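Local coordinates for protein MFP2b (PDB 2BJR) that probably enhances polymerization of the major sperm protein (MSP) that drives the amoeboid movement of Ascaris sperm, and carries a bound zinc ion, at residues Arg113-Arg125 with Leu131-His145. Numbering follows the deposited sequence.
Sequences RCGDSFPILWSER and LGYADNKTEIARFSH. With SO4 (sulfate ion), chain E.
The indole of Trp122 turns its edge to one face of the Phe143 ring in an edge-to-face pair, the planes 53° apart and CE3 of Trp122 3.9 Å from CD1 of Phe143. One face of the indole carries CB of Arg125. At its edge, near the ring plane, O1 and O2 of a sulfate, probably from the crystallisation liquor, share the NE1 hydrogen, the straighter bond running from NE1 of Trp122 to O1 (3.1 Å, 162°). CB of Ala134 lies over one face of the Phe118 ring, 3.7 Å from its centroid, in a CH-pi contact. CG of Phe118 stands between its backbone N and carbonyl carbon (chi1 53°), folding the ring over the neighbouring strand, where a residue as small as alanine fits beneath it. NH2 of Arg125 lies over one face of the His145 imidazole, toward the rim; NH1 of Arg125 bonds to the Gly128 carbonyl and NE2 of His145 to Asp150. The Arg113 guanidinium holds O of Gly115 in its plane through NE and NH2.

Ile120 points to the same sheet face as Phe118 and Ala134: its CG2 methyl reaches CZ of Phe143 at 3.9 Å and also touches the methyls of Ala134 and Ala141. Opposite Ile120, Gly132 suits a place where a CB would strike the carbonyl of Arg142.

The backbones pair antiparallel. Phe118 with Ala134 and Ile120 with Gly132 exchange two bonds each, and N of Asn136 adds a 2.7 Å bond to O of Asp116. There, on the polar end, the Asp116 carboxylate bridges Lys137, OD2 of Asp116 3.2 Å from NZ, and, by a longer salt bridge, Arg113.

Strand 117-122 begins a four-stranded antiparallel meander, followed by 130-135, 140-145 and 148-153; on its other side Leu121 makes a backbone bond to Leu161. Met160 packs on Ile120, Trp122 and Phe143, while strand 43-52 meets Pro119 and Tyr133 through His46, which also bonds to Ser117 OG.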
loop_
_atom_site.group_PDB
_atom_site.type_symbol
_atom_site.label_atom_id
_atom_site.label_comp_id
_atom_site.label_asym_id
_atom_site.label_seq_id
_atom_site.Cartn_x
_atom_site.Cartn_y
_atom_site.Cartn_z
ATOM N N ARG A 113 10.815 -4.334 -18.555
ATOM C CA ARG A 113 10.110 -5.261 -19.449
ATOM C C ARG A 113 10.512 -6.692 -19.158
ATOM O O ARG A 113 11.586 -6.936 -18.579
ATOM C CB ARG A 113 10.404 -4.938 -20.898
ATOM C CG ARG A 113 11.858 -5.168 -21.262
ATOM C CD ARG A 113 12.206 -4.631 -22.620
ATOM N NE ARG A 113 11.498 -5.381 -23.664
ATOM C CZ ARG A 113 11.518 -5.065 -24.938
ATOM N NH1 ARG A 113 12.186 -3.990 -25.339
ATOM N NH2 ARG A 113 10.853 -5.793 -25.827
ATOM N N CYS A 114 9.647 -7.621 -19.546
ATOM C CA CYS A 114 9.976 -9.059 -19.626
ATOM C C CYS A 114 9.570 -9.516 -20.996
ATOM O O CYS A 114 8.402 -9.539 -21.336
ATOM C CB CYS A 114 9.287 -9.876 -18.545
ATOM S SG CYS A 114 9.583 -9.314 -16.857
ATOM N N GLY A 115 10.550 -9.772 -21.843
ATOM C CA GLY A 115 10.249 -10.108 -23.225
ATOM C C GLY A 115 9.491 -8.970 -23.870
ATOM O O GLY A 115 9.881 -7.801 -23.800
ATOM N N ASP A 116 8.346 -9.258 -24.430
ATOM C CA ASP A 116 7.594 -8.201 -25.088
ATOM C C ASP A 116 6.519 -7.571 -24.166
ATOM O O ASP A 116 5.786 -6.731 -24.611
ATOM C CB ASP A 116 6.903 -8.729 -26.343
ATOM C CG ASP A 116 7.848 -8.837 -27.558
ATOM O OD1 ASP A 116 8.854 -8.112 -27.663
ATOM O OD2 ASP A 116 7.565 -9.589 -28.493
ATOM N N SER A 117 6.472 -7.965 -22.903
ATOM C CA SER A 117 5.419 -7.488 -22.008
ATOM C C SER A 117 6.016 -6.446 -21.076
ATOM O O SER A 117 7.130 -6.623 -20.545
ATOM C CB SER A 117 4.838 -8.633 -21.241
ATOM O OG SER A 117 4.017 -8.215 -20.156
ATOM N N PHE A 118 5.272 -5.367 -20.863
ATOM C CA PHE A 118 5.612 -4.475 -19.773
ATOM C C PHE A 118 4.395 -4.038 -18.980
ATOM O O PHE A 118 3.305 -3.881 -19.546
ATOM C CB PHE A 118 6.351 -3.280 -20.234
ATOM C CG PHE A 118 5.722 -2.536 -21.316
ATOM C CD1 PHE A 118 5.073 -1.336 -21.069
ATOM C CD2 PHE A 118 5.894 -2.936 -22.633
ATOM C CE1 PHE A 118 4.535 -0.594 -22.118
ATOM C CE2 PHE A 118 5.346 -2.205 -23.673
ATOM C CZ PHE A 118 4.685 -1.042 -23.432
ATOM N N PRO A 119 4.567 -3.868 -17.687
ATOM C CA PRO A 119 3.457 -3.357 -16.870
ATOM C C PRO A 119 2.970 -2.000 -17.324
ATOM O O PRO A 119 3.789 -1.151 -17.749
ATOM C CB PRO A 119 4.061 -3.286 -15.476
ATOM C CG PRO A 119 5.198 -4.259 -15.505
ATOM C CD PRO A 119 5.769 -4.170 -16.877
ATOM N N ILE A 120 1.656 -1.784 -17.246
ATOM C CA ILE A 120 1.053 -0.500 -17.554
ATOM C C ILE A 120 -0.090 -0.243 -16.561
ATOM O O ILE A 120 -0.936 -1.116 -16.314
ATOM C CB ILE A 120 0.654 -0.407 -19.025
ATOM C CG1 ILE A 120 0.210 1.000 -19.386
ATOM C CG2 ILE A 120 -0.391 -1.436 -19.419
ATOM C CD1 ILE A 120 0.126 1.199 -20.921
ATOM N N LEU A 121 -0.037 0.930 -15.950
ATOM C CA LEU A 121 -1.033 1.362 -14.973
ATOM C C LEU A 121 -1.967 2.399 -15.558
ATOM O O LEU A 121 -1.579 3.496 -15.902
ATOM C CB LEU A 121 -0.324 1.911 -13.739
ATOM C CG LEU A 121 -1.277 2.339 -12.630
ATOM C CD1 LEU A 121 -2.037 1.181 -12.000
ATOM C CD2 LEU A 121 -0.454 3.047 -11.584
ATOM N N TRP A 122 -3.230 2.022 -15.651
ATOM C CA TRP A 122 -4.312 2.898 -16.038
ATOM C C TRP A 122 -4.760 3.648 -14.785
ATOM O O TRP A 122 -5.752 3.330 -14.184
ATOM C CB TRP A 122 -5.440 2.067 -16.647
ATOM C CG TRP A 122 -6.565 2.800 -17.311
ATOM C CD1 TRP A 122 -6.746 4.157 -17.426
ATOM C CD2 TRP A 122 -7.679 2.195 -17.952
ATOM N NE1 TRP A 122 -7.931 4.425 -18.066
ATOM C CE2 TRP A 122 -8.517 3.234 -18.419
ATOM C CE3 TRP A 122 -8.066 0.869 -18.172
ATOM C CZ2 TRP A 122 -9.721 2.980 -19.093
ATOM C CZ3 TRP A 122 -9.240 0.620 -18.829
ATOM C CH2 TRP A 122 -10.050 1.666 -19.305
ATOM N N SER A 123 -3.983 4.652 -14.425
ATOM C CA SER A 123 -4.101 5.338 -13.155
ATOM C C SER A 123 -5.426 6.096 -13.002
ATOM O O SER A 123 -5.978 6.179 -11.892
ATOM C CB SER A 123 -2.908 6.334 -12.977
ATOM O OG SER A 123 -2.505 6.951 -14.234
ATOM N N GLU A 124 -5.905 6.664 -14.094
ATOM C CA GLU A 124 -7.093 7.522 -14.084
ATOM C C GLU A 124 -8.401 6.820 -14.454
ATOM O O GLU A 124 -9.389 7.486 -14.734
ATOM C CB GLU A 124 -6.868 8.721 -15.004
ATOM C CG GLU A 124 -5.617 9.515 -14.685
ATOM C CD GLU A 124 -5.616 10.055 -13.275
ATOM O OE1 GLU A 124 -6.561 10.772 -12.910
ATOM O OE2 GLU A 124 -4.671 9.765 -12.512
ATOM N N ARG A 125 -8.412 5.488 -14.460
ATOM C CA ARG A 125 -9.565 4.711 -14.849
ATOM C C ARG A 125 -10.704 5.022 -13.897
ATOM O O ARG A 125 -10.530 5.033 -12.653
ATOM C CB ARG A 125 -9.248 3.233 -14.783
ATOM C CG ARG A 125 -10.330 2.290 -15.190
ATOM C CD ARG A 125 -9.901 0.879 -15.010
ATOM N NE ARG A 125 -10.990 -0.056 -15.185
ATOM C CZ ARG A 125 -11.777 -0.509 -14.202
ATOM N NH1 ARG A 125 -11.626 -0.151 -12.939
ATOM N NH2 ARG A 125 -12.730 -1.332 -14.497
ATOM N N LEU A 131 -3.914 -2.171 -13.051
ATOM C CA LEU A 131 -2.601 -2.490 -13.565
ATOM C C LEU A 131 -2.769 -3.671 -14.513
ATOM O O LEU A 131 -3.406 -4.680 -14.177
ATOM C CB LEU A 131 -1.687 -2.785 -12.375
ATOM C CG LEU A 131 -0.241 -3.037 -12.628
ATOM C CD1 LEU A 131 0.515 -1.820 -13.169
ATOM C CD2 LEU A 131 0.356 -3.595 -11.324
ATOM N N GLY A 132 -2.212 -3.533 -15.701
ATOM C CA GLY A 132 -2.238 -4.590 -16.715
ATOM C C GLY A 132 -0.904 -4.694 -17.444
ATOM O O GLY A 132 0.129 -4.308 -16.895
ATOM N N TYR A 133 -0.927 -5.152 -18.682
ATOM C CA TYR A 133 0.290 -5.211 -19.504
ATOM C C TYR A 133 0.071 -4.744 -20.878
ATOM O O TYR A 133 -1.019 -4.893 -21.434
ATOM C CB TYR A 133 0.957 -6.587 -19.498
ATOM C CG TYR A 133 0.417 -7.598 -20.499
ATOM C CD1 TYR A 133 1.035 -7.778 -21.741
ATOM C CD2 TYR A 133 -0.741 -8.320 -20.236
ATOM C CE1 TYR A 133 0.538 -8.697 -22.696
ATOM C CE2 TYR A 133 -1.249 -9.245 -21.204
ATOM C CZ TYR A 133 -0.578 -9.418 -22.416
ATOM O OH TYR A 133 -1.077 -10.321 -23.336
ATOM N N ALA A 134 1.137 -4.175 -21.430
ATOM C CA ALA A 134 1.165 -3.766 -22.813
ATOM C C ALA A 134 2.121 -4.709 -23.571
ATOM O O ALA A 134 3.140 -5.155 -23.035
ATOM C CB ALA A 134 1.584 -2.368 -22.945
ATOM N N ASP A 135 1.745 -5.014 -24.795
ATOM C CA ASP A 135 2.556 -5.888 -25.675
ATOM C C ASP A 135 3.352 -4.985 -26.581
ATOM O O ASP A 135 2.813 -4.146 -27.311
ATOM C CB ASP A 135 1.666 -6.806 -26.474
ATOM C CG ASP A 135 2.456 -7.755 -27.358
ATOM O OD1 ASP A 135 3.020 -7.339 -28.364
ATOM O OD2 ASP A 135 2.541 -8.939 -27.122
ATOM N N ASN A 136 4.658 -5.154 -26.530
ATOM C CA ASN A 136 5.561 -4.362 -27.327
ATOM C C ASN A 136 5.336 -4.463 -28.835
ATOM O O ASN A 136 5.572 -3.531 -29.546
ATOM C CB ASN A 136 6.996 -4.803 -27.063
ATOM C CG ASN A 136 7.963 -3.876 -27.651
ATOM O OD1 ASN A 136 7.825 -2.651 -27.498
ATOM N ND2 ASN A 136 8.927 -4.417 -28.386
ATOM N N LYS A 137 4.883 -5.593 -29.295
ATOM C CA LYS A 137 4.700 -5.779 -30.742
ATOM C C LYS A 137 3.379 -5.147 -31.216
ATOM O O LYS A 137 3.375 -4.368 -32.178
ATOM C CB LYS A 137 4.743 -7.259 -31.118
ATOM C CG LYS A 137 5.953 -8.064 -30.640
ATOM C CD LYS A 137 5.717 -9.595 -30.902
ATOM C CE LYS A 137 7.007 -10.363 -31.379
ATOM N NZ LYS A 137 7.139 -11.759 -30.778
ATOM N N THR A 138 2.269 -5.448 -30.535
ATOM C CA THR A 138 0.966 -4.943 -30.992
ATOM C C THR A 138 0.612 -3.574 -30.464
ATOM O O THR A 138 -0.288 -2.948 -31.010
ATOM C CB THR A 138 -0.174 -5.875 -30.587
ATOM O OG1 THR A 138 -0.151 -6.069 -29.151
ATOM C CG2 THR A 138 0.002 -7.257 -31.199
ATOM N N GLU A 139 1.311 -3.107 -29.429
ATOM C CA GLU A 139 0.973 -1.883 -28.700
ATOM C C GLU A 139 -0.496 -1.876 -28.198
ATOM O O GLU A 139 -1.142 -0.836 -28.182
ATOM C CB GLU A 139 1.263 -0.644 -29.534
ATOM C CG GLU A 139 2.568 -0.805 -30.319
ATOM C CD GLU A 139 3.168 0.471 -30.849
ATOM O OE1 GLU A 139 2.634 1.576 -30.665
ATOM O OE2 GLU A 139 4.220 0.341 -31.468
ATOM N N ILE A 140 -0.977 -3.037 -27.780
ATOM C CA ILE A 140 -2.279 -3.165 -27.138
ATOM C C ILE A 140 -2.001 -3.373 -25.662
ATOM O O ILE A 140 -1.137 -4.182 -25.287
ATOM C CB ILE A 140 -3.067 -4.340 -27.699
ATOM C CG1 ILE A 140 -3.412 -4.082 -29.160
ATOM C CG2 ILE A 140 -4.339 -4.619 -26.898
ATOM C CD1 ILE A 140 -3.948 -5.276 -29.807
ATOM N N ALA A 141 -2.747 -2.654 -24.837
ATOM C CA ALA A 141 -2.778 -2.857 -23.392
ATOM C C ALA A 141 -4.003 -3.683 -22.962
ATOM O O ALA A 141 -5.103 -3.472 -23.422
ATOM C CB ALA A 141 -2.768 -1.527 -22.660
ATOM N N ARG A 142 -3.801 -4.600 -22.045
ATOM C CA ARG A 142 -4.839 -5.455 -21.575
ATOM C C ARG A 142 -4.917 -5.414 -20.056
ATOM O O ARG A 142 -3.892 -5.455 -19.378
ATOM C CB ARG A 142 -4.538 -6.885 -21.940
ATOM C CG ARG A 142 -4.776 -7.156 -23.385
ATOM C CD ARG A 142 -4.363 -8.573 -23.711
ATOM N NE ARG A 142 -4.811 -8.916 -25.057
ATOM C CZ ARG A 142 -4.122 -8.669 -26.154
ATOM N NH1 ARG A 142 -2.951 -8.072 -26.087
ATOM N NH2 ARG A 142 -4.619 -9.009 -27.340
ATOM N N PHE A 143 -6.144 -5.398 -19.565
ATOM C CA PHE A 143 -6.441 -5.300 -18.137
ATOM C C PHE A 143 -7.487 -6.316 -17.767
ATOM O O PHE A 143 -8.529 -6.402 -18.432
ATOM C CB PHE A 143 -6.948 -3.891 -17.800
ATOM C CG PHE A 143 -6.019 -2.793 -18.242
ATOM C CD1 PHE A 143 -6.097 -2.275 -19.527
ATOM C CD2 PHE A 143 -5.045 -2.305 -17.393
ATOM C CE1 PHE A 143 -5.235 -1.284 -19.935
ATOM C CE2 PHE A 143 -4.171 -1.345 -17.803
ATOM C CZ PHE A 143 -4.258 -0.823 -19.047
ATOM N N SER A 144 -7.237 -7.102 -16.729
ATOM C CA SER A 144 -8.184 -8.138 -16.343
ATOM C C SER A 144 -8.997 -7.674 -15.121
ATOM O O SER A 144 -8.429 -7.153 -14.171
ATOM C CB SER A 144 -7.470 -9.468 -16.074
ATOM O OG SER A 144 -6.400 -9.356 -15.154
ATOM N N HIS A 145 -10.308 -7.889 -15.143
ATOM C CA HIS A 145 -11.148 -7.514 -14.000
ATOM C C HIS A 145 -12.542 -8.075 -14.196
ATOM O O HIS A 145 -12.989 -8.199 -15.350
ATOM C CB HIS A 145 -11.276 -6.011 -13.959
ATOM C CG HIS A 145 -11.962 -5.437 -15.156
ATOM N ND1 HIS A 145 -13.261 -4.989 -15.099
ATOM C CD2 HIS A 145 -11.557 -5.270 -16.444
ATOM C CE1 HIS A 145 -13.625 -4.560 -16.295
ATOM N NE2 HIS A 145 -12.612 -4.722 -17.132
HETATM S S SO4 E . -9.970 7.470 -19.030
HETATM O O1 SO4 E . -8.509 7.370 -18.925
HETATM O O2 SO4 E . -10.524 6.281 -18.418
HETATM O O3 SO4 E . -10.361 8.714 -18.328
HETATM O O4 SO4 E . -10.327 7.568 -20.424
#